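Local coordinates for putative endonuclease/exonuclease/phosphatase family protein (PDB 3G6S) that probably cleaves phosphodiester bonds in nucleic acids, as a putative hydrolase of the endonuclease/exonuclease/phosphatase family, at residues 32-36 and 37-41; 152-155 and 156-160; 167-170 and 171-175; 226-229 and 230-234; 240-244 and 245-249. All blocks are in the same frame, centred on the assembly; numbering follows the deposited sequence.

Contact 1 of 5, residues 32-36 and 37-41; sequences QFIKD and HELDI
The rings of F33 and H37 form an offset stack at the end of helix 27-36. Their centroids lie 4.1 Å apart and the planes are inclined by 28°. F33 CZ sits above the centre of the imidazole. H37 ND1 lies above the phenyl ring, toward its rim. F33 carries its ring to this place with CG anti to the backbone N (chi1 -178°).

F33 O accepts twice from H37, at 2.9 Å from H37 N and at 3.2 Å from H37 ND1. The first bond is nearly straight (172°). The second lies close to the imidazole plane, so it helps fix the ring's rotation. With an alanine in place of H37, the F33 ring would probably lose its stacking mate, and F33 O its second donor. The backbone ends the helix in a Schellman motif: E38 has positive phi, L39 N bonds to I34 O at 3.1 Å, and E38 N reaches K35 O more weakly.

Apolar contact is made by I34 and L39, which cross at about a right angle, with I34 CG2 4.0 Å from L39 CB. L39 also packs on A7 of strand 2-10 and L255 of strand 254-260.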
loop_
_atom_site.group_PDB
_atom_site.type_symbol
_atom_site.label_atom_id
_atom_site.label_comp_id
_atom_site.label_asym_id
_atom_site.label_seq_id
_atom_site.Cartn_x
_atom_site.Cartn_y
_atom_site.Cartn_z
ATOM N N GLN A 32 7.705 -15.528 -1.652
ATOM C CA GLN A 32 8.155 -15.998 -2.948
ATOM C C GLN A 32 7.677 -15.086 -4.064
ATOM O O GLN A 32 8.443 -14.725 -4.952
ATOM C CB GLN A 32 7.681 -17.437 -3.191
ATOM C CG GLN A 32 8.540 -18.189 -4.204
ATOM C CD GLN A 32 10.025 -18.164 -3.830
ATOM O OE1 GLN A 32 10.420 -18.644 -2.759
ATOM N NE2 GLN A 32 10.852 -17.597 -4.710
ATOM N N PHE A 33 6.406 -14.708 -4.016
ATOM C CA PHE A 33 5.833 -13.828 -5.035
ATOM C C PHE A 33 6.666 -12.543 -5.143
ATOM O O PHE A 33 7.057 -12.127 -6.237
ATOM C CB PHE A 33 4.390 -13.487 -4.660
ATOM C CG PHE A 33 3.692 -12.630 -5.662
ATOM C CD1 PHE A 33 3.040 -13.198 -6.745
ATOM C CD2 PHE A 33 3.682 -11.247 -5.521
ATOM C CE1 PHE A 33 2.384 -12.399 -7.676
ATOM C CE2 PHE A 33 3.028 -10.438 -6.447
ATOM C CZ PHE A 33 2.378 -11.016 -7.527
ATOM N N ILE A 34 6.944 -11.932 -3.992
ATOM C CA ILE A 34 7.731 -10.706 -3.922
ATOM C C ILE A 34 9.104 -10.860 -4.570
ATOM O O ILE A 34 9.468 -10.068 -5.443
ATOM C CB ILE A 34 7.897 -10.254 -2.455
ATOM C CG1 ILE A 34 6.515 -9.965 -1.853
ATOM C CG2 ILE A 34 8.788 -9.017 -2.374
ATOM C CD1 ILE A 34 6.540 -9.606 -0.373
ATOM N N LYS A 35 9.873 -11.866 -4.157
ATOM C CA LYS A 35 11.196 -12.071 -4.752
ATOM C C LYS A 35 11.104 -12.446 -6.233
ATOM O O LYS A 35 11.901 -11.978 -7.035
ATOM C CB LYS A 35 11.982 -13.156 -3.994
ATOM C CG LYS A 35 12.449 -12.748 -2.600
ATOM C CD LYS A 35 11.714 -13.517 -1.498
ATOM C CE LYS A 35 12.328 -14.889 -1.245
ATOM N NZ LYS A 35 13.748 -14.781 -0.793
ATOM N N ASP A 36 10.134 -13.288 -6.589
ATOM C CA ASP A 36 9.949 -13.718 -7.979
ATOM C C ASP A 36 9.695 -12.533 -8.917
ATOM O O ASP A 36 10.343 -12.405 -9.963
ATOM C CB ASP A 36 8.764 -14.680 -8.111
ATOM C CG ASP A 36 9.098 -16.105 -7.686
ATOM O OD1 ASP A 36 10.208 -16.353 -7.137
ATOM O OD2 ASP A 36 8.231 -16.985 -7.901
ATOM N N HIS A 37 8.732 -11.682 -8.559
ATOM C CA HIS A 37 8.408 -10.534 -9.389
ATOM C C HIS A 37 9.373 -9.385 -9.176
ATOM O O HIS A 37 9.207 -8.313 -9.755
ATOM C CB HIS A 37 6.976 -10.081 -9.123
ATOM C CG HIS A 37 5.944 -11.005 -9.691
ATOM N ND1 HIS A 37 5.678 -12.242 -9.150
ATOM C CD2 HIS A 37 5.148 -10.888 -10.780
ATOM C CE1 HIS A 37 4.762 -12.852 -9.883
ATOM N NE2 HIS A 37 4.425 -12.052 -10.877
ATOM N N GLU A 38 10.392 -9.630 -8.355
ATOM C CA GLU A 38 11.420 -8.638 -8.052
ATOM C C GLU A 38 10.878 -7.273 -7.682
ATOM O O GLU A 38 11.264 -6.258 -8.260
ATOM C CB GLU A 38 12.368 -8.496 -9.231
ATOM C CG GLU A 38 13.191 -9.727 -9.469
ATOM C CD GLU A 38 14.198 -9.528 -10.562
ATOM O OE1 GLU A 38 13.777 -9.303 -11.722
ATOM O OE2 GLU A 38 15.410 -9.588 -10.255
ATOM N N LEU A 39 9.980 -7.257 -6.712
ATOM C CA LEU A 39 9.396 -6.017 -6.245
ATOM C C LEU A 39 10.482 -5.138 -5.607
ATOM O O LEU A 39 11.271 -5.615 -4.805
ATOM C CB LEU A 39 8.287 -6.344 -5.240
ATOM C CG LEU A 39 6.883 -6.491 -5.838
ATOM C CD1 LEU A 39 6.931 -7.181 -7.194
ATOM C CD2 LEU A 39 6.003 -7.253 -4.864
ATOM N N ASP A 40 10.528 -3.865 -5.987
ATOM C CA ASP A 40 11.509 -2.934 -5.449
ATOM C C ASP A 40 10.992 -2.299 -4.173
ATOM O O ASP A 40 11.724 -2.158 -3.192
ATOM C CB ASP A 40 11.818 -1.815 -6.450
ATOM C CG ASP A 40 12.690 -2.271 -7.602
ATOM O OD1 ASP A 40 13.744 -2.892 -7.348
ATOM O OD2 ASP A 40 12.329 -1.979 -8.767
ATOM N N ILE A 41 9.728 -1.894 -4.199
ATOM C CA ILE A 41 9.096 -1.258 -3.050
ATOM C C ILE A 41 7.677 -1.790 -2.921
ATOM O O ILE A 41 6.931 -1.832 -3.900
ATOM C CB ILE A 41 9.063 0.268 -3.203
ATOM C CG1 ILE A 41 10.491 0.794 -3.195
ATOM C CG2 ILE A 41 8.269 0.886 -2.070
ATOM C CD1 ILE A 41 10.582 2.272 -3.499
#

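Contact 2 of 5, residues 152-155 and 156-160; sequences LLII and RKIKE
I154 and I158 lie one turn apart on the buried side of helix 144-161. I154 CG2 meets I158 CD1 at 4.0 Å, and the two side chains run obliquely across each other. In I158, CG1 stands beside its own backbone N (chi1 -73°), which leads CD1 back to the I154 methyl. Both side chains pack on V169 of strand 167-172, while I154 also rests on V135 and T137. I155 is buried too and packs on F190. The backbone here is regular: I158 N bonds to I154 O at 2.9 Å, and K159 N bonds to I155 O.

L153 and K157 make an intermediate zone. Their side chains lie side by side and point the same way, with L153 CD1 4.1 Å from K157 CG. Both also touch F96, so the lysine's carbon chain serves as an apolar surface.

The solvent side is looser and built from longer chains. R156 bends at chi3 (-60°) and folds its guanidinium back along the helix. One face of that group lies over L153 CA, offset toward the rim. R156 NH2 approaches L153 CD1 at 3.7 Å, and R156 NH1 lies 3.9 Å from L152 CB. These are van der Waals contacts, unlike the straight backbone bond from R156 N to L152 O. K159 is exposed as well, and its CG merely passes 3.4 Å from I155 O.

Such a two-sided helix, isoleucines inward and charges outward, is what is expected of the connection in a beta-alpha-beta crossover, here from strand 131-138 to the parallel strand 167-172.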
loop_
_atom_site.group_PDB
_atom_site.type_symbol
_atom_site.label_atom_id
_atom_site.label_comp_id
_atom_site.label_asym_id
_atom_site.label_seq_id
_atom_site.Cartn_x
_atom_site.Cartn_y
_atom_site.Cartn_z
ATOM N N LEU A 152 -7.077 14.126 2.093
ATOM C CA LEU A 152 -6.559 15.487 2.135
ATOM C C LEU A 152 -5.333 15.549 3.046
ATOM O O LEU A 152 -4.375 16.261 2.759
ATOM C CB LEU A 152 -7.641 16.447 2.640
ATOM C CG LEU A 152 -8.813 16.627 1.670
ATOM C CD1 LEU A 152 -10.095 16.985 2.413
ATOM C CD2 LEU A 152 -8.450 17.677 0.657
ATOM N N LEU A 153 -5.364 14.789 4.133
ATOM C CA LEU A 153 -4.259 14.770 5.074
ATOM C C LEU A 153 -2.991 14.246 4.407
ATOM O O LEU A 153 -1.909 14.808 4.579
ATOM C CB LEU A 153 -4.627 13.901 6.278
ATOM C CG LEU A 153 -3.524 13.528 7.274
ATOM C CD1 LEU A 153 -2.912 14.776 7.885
ATOM C CD2 LEU A 153 -4.117 12.635 8.347
ATOM N N ILE A 154 -3.126 13.175 3.635
ATOM C CA ILE A 154 -1.984 12.596 2.944
ATOM C C ILE A 154 -1.388 13.600 1.963
ATOM O O ILE A 154 -0.171 13.778 1.915
ATOM C CB ILE A 154 -2.396 11.299 2.209
ATOM C CG1 ILE A 154 -2.707 10.215 3.241
ATOM C CG2 ILE A 154 -1.284 10.837 1.254
ATOM C CD1 ILE A 154 -3.356 8.972 2.665
ATOM N N ILE A 155 -2.243 14.266 1.195
ATOM C CA ILE A 155 -1.757 15.258 0.247
ATOM C C ILE A 155 -0.934 16.323 0.961
ATOM O O ILE A 155 0.162 16.662 0.517
ATOM C CB ILE A 155 -2.913 15.941 -0.526
ATOM C CG1 ILE A 155 -3.600 14.924 -1.444
ATOM C CG2 ILE A 155 -2.377 17.103 -1.350
ATOM C CD1 ILE A 155 -4.636 15.521 -2.379
ATOM N N ARG A 156 -1.443 16.836 2.077
ATOM C CA ARG A 156 -0.711 17.858 2.833
ATOM C C ARG A 156 0.638 17.371 3.366
ATOM O O ARG A 156 1.559 18.166 3.538
ATOM C CB ARG A 156 -1.556 18.368 4.004
ATOM C CG ARG A 156 -2.846 19.047 3.592
ATOM C CD ARG A 156 -3.320 19.971 4.697
ATOM N NE ARG A 156 -3.562 19.262 5.950
ATOM C CZ ARG A 156 -4.655 18.546 6.207
ATOM N NH1 ARG A 156 -5.613 18.446 5.292
ATOM N NH2 ARG A 156 -4.790 17.935 7.379
ATOM N N LYS A 157 0.746 16.070 3.630
ATOM C CA LYS A 157 1.986 15.497 4.142
ATOM C C LYS A 157 2.988 15.278 3.012
ATOM O O LYS A 157 4.196 15.348 3.227
ATOM C CB LYS A 157 1.707 14.172 4.844
ATOM C CG LYS A 157 0.665 14.278 5.956
ATOM C CD LYS A 157 1.161 15.079 7.162
ATOM C CE LYS A 157 2.247 14.322 7.919
ATOM N NZ LYS A 157 2.614 14.980 9.201
ATOM N N ILE A 158 2.487 15.004 1.809
ATOM C CA ILE A 158 3.369 14.804 0.672
ATOM C C ILE A 158 3.991 16.143 0.306
ATOM O O ILE A 158 5.181 16.209 -0.007
ATOM C CB ILE A 158 2.623 14.252 -0.557
ATOM C CG1 ILE A 158 2.263 12.782 -0.339
ATOM C CG2 ILE A 158 3.490 14.398 -1.798
ATOM C CD1 ILE A 158 1.298 12.225 -1.421
ATOM N N LYS A 159 3.197 17.212 0.351
ATOM C CA LYS A 159 3.717 18.534 0.015
ATOM C C LYS A 159 4.643 19.046 1.111
ATOM O O LYS A 159 5.562 19.820 0.846
ATOM C CB LYS A 159 2.581 19.539 -0.197
ATOM C CG LYS A 159 1.603 19.145 -1.286
ATOM C CD LYS A 159 0.773 20.325 -1.769
ATOM C CE LYS A 159 -0.113 20.906 -0.689
ATOM N NZ LYS A 159 -0.943 22.014 -1.255
ATOM N N GLU A 160 4.401 18.600 2.337
ATOM C CA GLU A 160 5.207 19.016 3.473
ATOM C C GLU A 160 6.591 18.383 3.437
ATOM O O GLU A 160 7.600 19.073 3.571
ATOM C CB GLU A 160 4.505 18.626 4.774
ATOM C CG GLU A 160 5.263 18.989 6.049
ATOM C CD GLU A 160 4.634 18.377 7.295
ATOM O OE1 GLU A 160 3.393 18.496 7.457
ATOM O OE2 GLU A 160 5.382 17.787 8.116
#

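Contact 3 of 5, residues 167-170 and 171-175; sequences AVVT and GDFNV
V169 holds CG1 anti to its backbone N (chi1 175°), and F173 turns CG beside its own N (chi1 -58°), so the phenyl ring lies back along the strand toward the valine. V169 CG1 then comes to the ring edge, near its plane, 4.2 Å from F173 CZ. G171 to N174 spell the GDFN sequence familiar in the DNase I-like family, where it lies at the active site of relatives. Strand 167-172 ends within it.

G171 has a phi of 149°. A side chain at this point would run into T170 O, so the backbone here calls for glycine. T170 points its hydroxyl away from the ring, and T170 OG1 is hydrogen-bonded to N136 OD1 on strand 131-138. The F173 ring also meets F227 edge-to-face, which extends the apolar cluster beside V169 onto the neighbouring strand 224-228.

Past the strand the chain folds into an Asx turn. D172 uses its two carboxylate oxygens separately: OD2 is bonded to N10 ND2, while OD1 stays within the turn. There N174 N donates to D172 OD1 at 2.9 Å, nearly in line with the C-O bond.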
loop_
_atom_site.group_PDB
_atom_site.type_symbol
_atom_site.label_atom_id
_atom_site.label_comp_id
_atom_site.label_asym_id
_atom_site.label_seq_id
_atom_site.Cartn_x
_atom_site.Cartn_y
_atom_site.Cartn_z
ATOM N N ALA A 167 6.292 11.220 -5.789
ATOM C CA ALA A 167 5.686 10.567 -4.636
ATOM C C ALA A 167 4.686 9.523 -5.105
ATOM O O ALA A 167 3.988 9.710 -6.101
ATOM C CB ALA A 167 4.985 11.595 -3.769
ATOM N N VAL A 168 4.618 8.418 -4.382
ATOM C CA VAL A 168 3.695 7.364 -4.742
ATOM C C VAL A 168 2.957 6.913 -3.497
ATOM O O VAL A 168 3.563 6.622 -2.458
ATOM C CB VAL A 168 4.429 6.173 -5.368
ATOM C CG1 VAL A 168 3.428 5.120 -5.800
ATOM C CG2 VAL A 168 5.259 6.659 -6.552
ATOM N N VAL A 169 1.638 6.885 -3.613
ATOM C CA VAL A 169 0.775 6.474 -2.529
ATOM C C VAL A 169 0.121 5.154 -2.879
ATOM O O VAL A 169 -0.459 5.000 -3.954
ATOM C CB VAL A 169 -0.345 7.496 -2.284
ATOM C CG1 VAL A 169 -1.302 6.964 -1.217
ATOM C CG2 VAL A 169 0.260 8.836 -1.882
ATOM N N THR A 170 0.224 4.208 -1.961
ATOM C CA THR A 170 -0.374 2.899 -2.131
ATOM C C THR A 170 -1.211 2.587 -0.908
ATOM O O THR A 170 -1.077 3.233 0.138
ATOM C CB THR A 170 0.697 1.785 -2.265
ATOM O OG1 THR A 170 1.552 1.790 -1.113
ATOM C CG2 THR A 170 1.516 1.981 -3.516
ATOM N N GLY A 171 -2.070 1.584 -1.046
ATOM C CA GLY A 171 -2.885 1.178 0.077
ATOM C C GLY A 171 -4.238 0.618 -0.272
ATOM O O GLY A 171 -4.620 0.526 -1.439
ATOM N N ASP A 172 -4.954 0.224 0.773
ATOM C CA ASP A 172 -6.290 -0.309 0.645
ATOM C C ASP A 172 -7.195 0.831 1.067
ATOM O O ASP A 172 -7.121 1.310 2.199
ATOM C CB ASP A 172 -6.490 -1.483 1.593
ATOM C CG ASP A 172 -7.785 -2.210 1.341
ATOM O OD1 ASP A 172 -8.819 -1.535 1.121
ATOM O OD2 ASP A 172 -7.767 -3.459 1.369
ATOM N N PHE A 173 -8.054 1.263 0.164
ATOM C CA PHE A 173 -8.942 2.353 0.483
ATOM C C PHE A 173 -10.370 1.939 0.826
ATOM O O PHE A 173 -11.192 2.782 1.194
ATOM C CB PHE A 173 -8.931 3.351 -0.670
ATOM C CG PHE A 173 -7.568 3.888 -0.974
ATOM C CD1 PHE A 173 -6.621 3.092 -1.627
ATOM C CD2 PHE A 173 -7.203 5.168 -0.548
ATOM C CE1 PHE A 173 -5.327 3.559 -1.851
ATOM C CE2 PHE A 173 -5.910 5.652 -0.764
ATOM C CZ PHE A 173 -4.962 4.843 -1.418
ATOM N N ASN A 174 -10.663 0.649 0.705
ATOM C CA ASN A 174 -11.992 0.139 1.010
ATOM C C ASN A 174 -13.106 0.804 0.223
ATOM O O ASN A 174 -14.218 0.956 0.722
ATOM C CB ASN A 174 -12.304 0.276 2.500
ATOM C CG ASN A 174 -11.642 -0.786 3.328
ATOM O OD1 ASN A 174 -11.738 -1.982 3.028
ATOM N ND2 ASN A 174 -10.978 -0.365 4.396
ATOM N N VAL A 175 -12.808 1.233 -0.994
ATOM C CA VAL A 175 -13.824 1.852 -1.843
ATOM C C VAL A 175 -13.422 1.672 -3.293
ATOM O O VAL A 175 -12.290 1.290 -3.597
ATOM C CB VAL A 175 -14.001 3.367 -1.543
ATOM C CG1 VAL A 175 -14.745 3.549 -0.230
ATOM C CG2 VAL A 175 -12.647 4.060 -1.482
#

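Contact 4 of 5, residues 226-229 and 230-234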
loop_
_atom_site.group_PDB
_atom_site.type_symbol
_atom_site.label_atom_id
_atom_site.label_comp_id
_atom_site.label_asym_id
_atom_site.label_seq_id
_atom_site.Cartn_x
_atom_site.Cartn_y
_atom_site.Cartn_z
ATOM N N ILE A 226 -2.912 2.485 -6.558
ATOM C CA ILE A 226 -1.576 3.038 -6.597
ATOM C C ILE A 226 -1.726 4.429 -7.222
ATOM O O ILE A 226 -2.120 4.561 -8.387
ATOM C CB ILE A 226 -0.615 2.198 -7.461
ATOM C CG1 ILE A 226 -0.431 0.820 -6.832
ATOM C CG2 ILE A 226 0.741 2.907 -7.576
ATOM C CD1 ILE A 226 0.542 -0.094 -7.584
ATOM N N PHE A 227 -1.439 5.467 -6.446
ATOM C CA PHE A 227 -1.553 6.830 -6.957
ATOM C C PHE A 227 -0.173 7.443 -7.116
ATOM O O PHE A 227 0.703 7.240 -6.276
ATOM C CB PHE A 227 -2.389 7.682 -5.999
ATOM C CG PHE A 227 -3.832 7.280 -5.938
ATOM C CD1 PHE A 227 -4.687 7.550 -7.006
ATOM C CD2 PHE A 227 -4.334 6.616 -4.818
ATOM C CE1 PHE A 227 -6.016 7.164 -6.963
ATOM C CE2 PHE A 227 -5.660 6.224 -4.760
ATOM C CZ PHE A 227 -6.510 6.499 -5.839
ATOM N N VAL A 228 0.021 8.193 -8.194
ATOM C CA VAL A 228 1.315 8.822 -8.442
ATOM C C VAL A 228 1.219 10.273 -8.892
ATOM O O VAL A 228 0.252 10.665 -9.538
ATOM C CB VAL A 228 2.117 8.066 -9.524
ATOM C CG1 VAL A 228 2.291 6.602 -9.127
ATOM C CG2 VAL A 228 1.417 8.193 -10.870
ATOM N N THR A 229 2.233 11.065 -8.559
ATOM C CA THR A 229 2.255 12.464 -8.960
ATOM C C THR A 229 2.414 12.546 -10.484
ATOM O O THR A 229 3.002 11.655 -11.098
ATOM C CB THR A 229 3.363 13.215 -8.210
ATOM O OG1 THR A 229 4.550 12.414 -8.157
ATOM C CG2 THR A 229 2.902 13.515 -6.784
ATOM N N PRO A 230 1.888 13.615 -11.111
ATOM C CA PRO A 230 1.949 13.803 -12.570
ATOM C C PRO A 230 3.270 13.592 -13.321
ATOM O O PRO A 230 3.259 13.307 -14.518
ATOM C CB PRO A 230 1.364 15.206 -12.764
ATOM C CG PRO A 230 1.720 15.905 -11.501
ATOM C CD PRO A 230 1.481 14.863 -10.437
ATOM N N GLN A 231 4.390 13.712 -12.620
ATOM C CA GLN A 231 5.723 13.543 -13.204
ATOM C C GLN A 231 6.103 12.084 -13.462
ATOM O O GLN A 231 6.777 11.776 -14.442
ATOM C CB GLN A 231 6.756 14.168 -12.272
ATOM C CG GLN A 231 6.468 13.857 -10.807
ATOM C CD GLN A 231 7.175 14.803 -9.868
ATOM O OE1 GLN A 231 6.790 14.950 -8.707
ATOM N NE2 GLN A 231 8.230 15.444 -10.361
ATOM N N VAL A 232 5.688 11.180 -12.584
ATOM C CA VAL A 232 6.047 9.788 -12.780
ATOM C C VAL A 232 5.360 9.166 -13.990
ATOM O O VAL A 232 4.211 9.471 -14.300
ATOM C CB VAL A 232 5.796 8.950 -11.481
ATOM C CG1 VAL A 232 4.895 9.706 -10.531
ATOM C CG2 VAL A 232 5.198 7.594 -11.825
ATOM N N LEU A 233 6.100 8.311 -14.689
ATOM C CA LEU A 233 5.595 7.624 -15.863
ATOM C C LEU A 233 5.174 6.203 -15.506
ATOM O O LEU A 233 5.981 5.416 -15.007
ATOM C CB LEU A 233 6.671 7.560 -16.937
ATOM C CG LEU A 233 6.303 6.640 -18.114
ATOM C CD1 LEU A 233 5.106 7.231 -18.868
ATOM C CD2 LEU A 233 7.493 6.487 -19.052
ATOM N N VAL A 234 3.915 5.870 -15.765
ATOM C CA VAL A 234 3.425 4.537 -15.464
ATOM C C VAL A 234 3.512 3.669 -16.698
ATOM O O VAL A 234 2.604 3.683 -17.528
ATOM C CB VAL A 234 1.965 4.553 -14.994
ATOM C CG1 VAL A 234 1.552 3.144 -14.600
ATOM C CG2 VAL A 234 1.799 5.520 -13.813
#
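T229 to V232 form a type I beta turn, with P230 and Q231 at its two corners. Both corner residues have helical backbone angles, as a type I turn needs. V232 N bonds to T229 O at 3.1 Å and closes the turn, although the place of that oxygen is less sure. The chain runs in from strand 224-228 and out into strand 233-239.

The valines fill the inside of the bend. V228 and V232 cross at about a right angle, with V228 CB 3.4 Å from V232 CG1. The rotation of V232 is doubtful, since the same methyl is modelled too near T229 O. V228 CG2 also reaches V234 CG2, at 4.0 Å.

On another side T229 and Q231 lie alongside each other and point the same way. Q231 CG is 3.6 Å from T229 OG1. Cut back to an alanine, Q231 would probably lose its packing on T229 OG1 and P166 and leave a gap beside them. T229 OG1 has its bond with A167 N.

The turn carries the chain from one sheet to the other. V228 packs on V168 of strand 167-172, a neighbour in the first sheet. V232 and V234 both rest on L258 of strand 254-260 in the second, and V234 also touches helix 195-198.

Contact 5 of 5, residues 240-244 and 245-249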
loop_
_atom_site.group_PDB
_atom_site.type_symbol
_atom_site.label_atom_id
_atom_site.label_comp_id
_atom_site.label_asym_id
_atom_site.label_seq_id
_atom_site.Cartn_x
_atom_site.Cartn_y
_atom_site.Cartn_z
ATOM N N PRO A 240 -2.334 -9.834 -10.853
ATOM C CA PRO A 240 -2.399 -11.283 -11.066
ATOM C C PRO A 240 -3.646 -11.916 -10.474
ATOM O O PRO A 240 -4.044 -11.599 -9.348
ATOM C CB PRO A 240 -1.120 -11.785 -10.405
ATOM C CG PRO A 240 -0.917 -10.799 -9.282
ATOM C CD PRO A 240 -1.201 -9.483 -9.976
ATOM N N ALA A 241 -4.274 -12.805 -11.238
ATOM C CA ALA A 241 -5.474 -13.481 -10.755
ATOM C C ALA A 241 -5.099 -14.381 -9.585
ATOM O O ALA A 241 -4.017 -14.964 -9.547
ATOM C CB ALA A 241 -6.106 -14.309 -11.869
ATOM N N GLU A 242 -6.003 -14.476 -8.624
ATOM C CA GLU A 242 -5.769 -15.303 -7.467
ATOM C C GLU A 242 -5.820 -16.764 -7.907
ATOM O O GLU A 242 -6.423 -17.082 -8.932
ATOM C CB GLU A 242 -6.816 -14.997 -6.381
ATOM C CG GLU A 242 -8.292 -15.309 -6.708
ATOM C CD GLU A 242 -8.849 -14.590 -7.940
ATOM O OE1 GLU A 242 -8.415 -13.462 -8.267
ATOM O OE2 GLU A 242 -9.760 -15.163 -8.577
ATOM N N VAL A 243 -5.160 -17.646 -7.162
ATOM C CA VAL A 243 -5.159 -19.063 -7.504
ATOM C C VAL A 243 -5.818 -19.823 -6.362
ATOM O O VAL A 243 -5.282 -19.870 -5.259
ATOM C CB VAL A 243 -3.725 -19.584 -7.708
ATOM C CG1 VAL A 243 -3.769 -20.994 -8.261
ATOM C CG2 VAL A 243 -2.965 -18.665 -8.653
ATOM N N PRO A 244 -6.997 -20.417 -6.612
ATOM C CA PRO A 244 -7.750 -21.178 -5.604
ATOM C C PRO A 244 -6.953 -22.202 -4.798
ATOM O O PRO A 244 -7.261 -22.448 -3.632
ATOM C CB PRO A 244 -8.866 -21.814 -6.426
ATOM C CG PRO A 244 -9.156 -20.740 -7.430
ATOM C CD PRO A 244 -7.753 -20.347 -7.875
ATOM N N GLU A 245 -5.937 -22.796 -5.415
ATOM C CA GLU A 245 -5.103 -23.782 -4.732
ATOM C C GLU A 245 -4.038 -23.067 -3.893
ATOM O O GLU A 245 -4.019 -23.181 -2.666
ATOM C CB GLU A 245 -4.421 -24.712 -5.746
ATOM C CG GLU A 245 -5.366 -25.491 -6.672
ATOM C CD GLU A 245 -5.769 -24.713 -7.926
ATOM O OE1 GLU A 245 -6.486 -23.691 -7.804
ATOM O OE2 GLU A 245 -5.362 -25.127 -9.038
ATOM N N ALA A 246 -3.158 -22.328 -4.562
ATOM C CA ALA A 246 -2.090 -21.593 -3.887
ATOM C C ALA A 246 -2.467 -20.129 -3.662
ATOM O O ALA A 246 -1.838 -19.223 -4.208
ATOM C CB ALA A 246 -0.806 -21.680 -4.705
ATOM N N LEU A 247 -3.492 -19.911 -2.847
ATOM C CA LEU A 247 -3.980 -18.566 -2.548
ATOM C C LEU A 247 -2.985 -17.765 -1.711
ATOM O O LEU A 247 -2.448 -18.263 -0.718
ATOM C CB LEU A 247 -5.317 -18.667 -1.811
ATOM C CG LEU A 247 -6.481 -17.817 -2.305
ATOM C CD1 LEU A 247 -6.588 -17.890 -3.811
ATOM C CD2 LEU A 247 -7.761 -18.316 -1.661
ATOM N N LEU A 248 -2.739 -16.522 -2.119
ATOM C CA LEU A 248 -1.807 -15.657 -1.396
ATOM C C LEU A 248 -2.505 -14.855 -0.302
ATOM O O LEU A 248 -1.969 -14.661 0.794
ATOM C CB LEU A 248 -1.120 -14.674 -2.355
ATOM C CG LEU A 248 0.199 -15.039 -3.044
ATOM C CD1 LEU A 248 0.092 -16.382 -3.740
ATOM C CD2 LEU A 248 0.538 -13.950 -4.051
ATOM N N SER A 249 -3.717 -14.409 -0.596
ATOM C CA SER A 249 -4.455 -13.582 0.342
ATOM C C SER A 249 -5.877 -13.437 -0.161
ATOM O O SER A 249 -6.189 -13.932 -1.232
ATOM C CB SER A 249 -3.755 -12.216 0.423
ATOM O OG SER A 249 -4.661 -11.167 0.668
#
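L247 folds its side chain back over E242 and V243, across a tight bend in the loop between strands 233-239 and 254-260. L247 CB stands 3.7 Å from V243 O. The approach of CD1 to that same oxygen is too close in the model, so the exact rotation of the leucine is doubtful. Its chi1 of -131° is also far from a staggered value. As modelled, L247 CD1 lies 3.9 Å from E242 CB.

V243 sits on the exposed side of the bend. Its CB is 4.0 Å from A246 O, and its CG1 is 4.0 Å from A246 N. Next to it E245 bends at chi2, which takes its carboxylate back toward the P244 ring. This glutamate is poorly ordered, and its place is uncertain.

The bend itself brings V243 and L247 to 5.1 Å between their CA atoms. Inside it, L247 N makes one weak bond to E245 O.

Further out, several points of the loop are anchored to other parts of the chain. E242 binds N252 ND2 through OE1 and Y207 OH through OE2. R29 NE holds L247 O, R26 NH1 holds L248 O, and S249 OG bonds to H251 N and N10 O.

The two halves, 240-244 and 245-249, meet through van der Waals contacts, without hydrogen bonds between them. The loop's shape therefore probably depends on the polar anchors around it. L247 is buried, packing on F212, while E245 is exposed and poorly ordered, probably flexible.

Along the chain the contacts come in numerical order. Contacts 2, 3 and 4 gather about the six-stranded sheet. Helix 144-161 packs on strand 167-172, and the centres of contacts 2 and 3 are about 13 Å apart. Contact 4 starts on the neighbouring strand 224-228, where V169 O probably accepts from F227 N, and leads into the seven-stranded sheet. Contacts 1 and 5, with centres about 16 Å apart, meet where F33 touches P240 and L248. The centres of contacts 2 and 5 are about 35 Å apart, on opposite sides of the chain's centre. Contact 3 is the most central, and its GDFN sequence is consistent with the active-site edge of the sandwich in relatives.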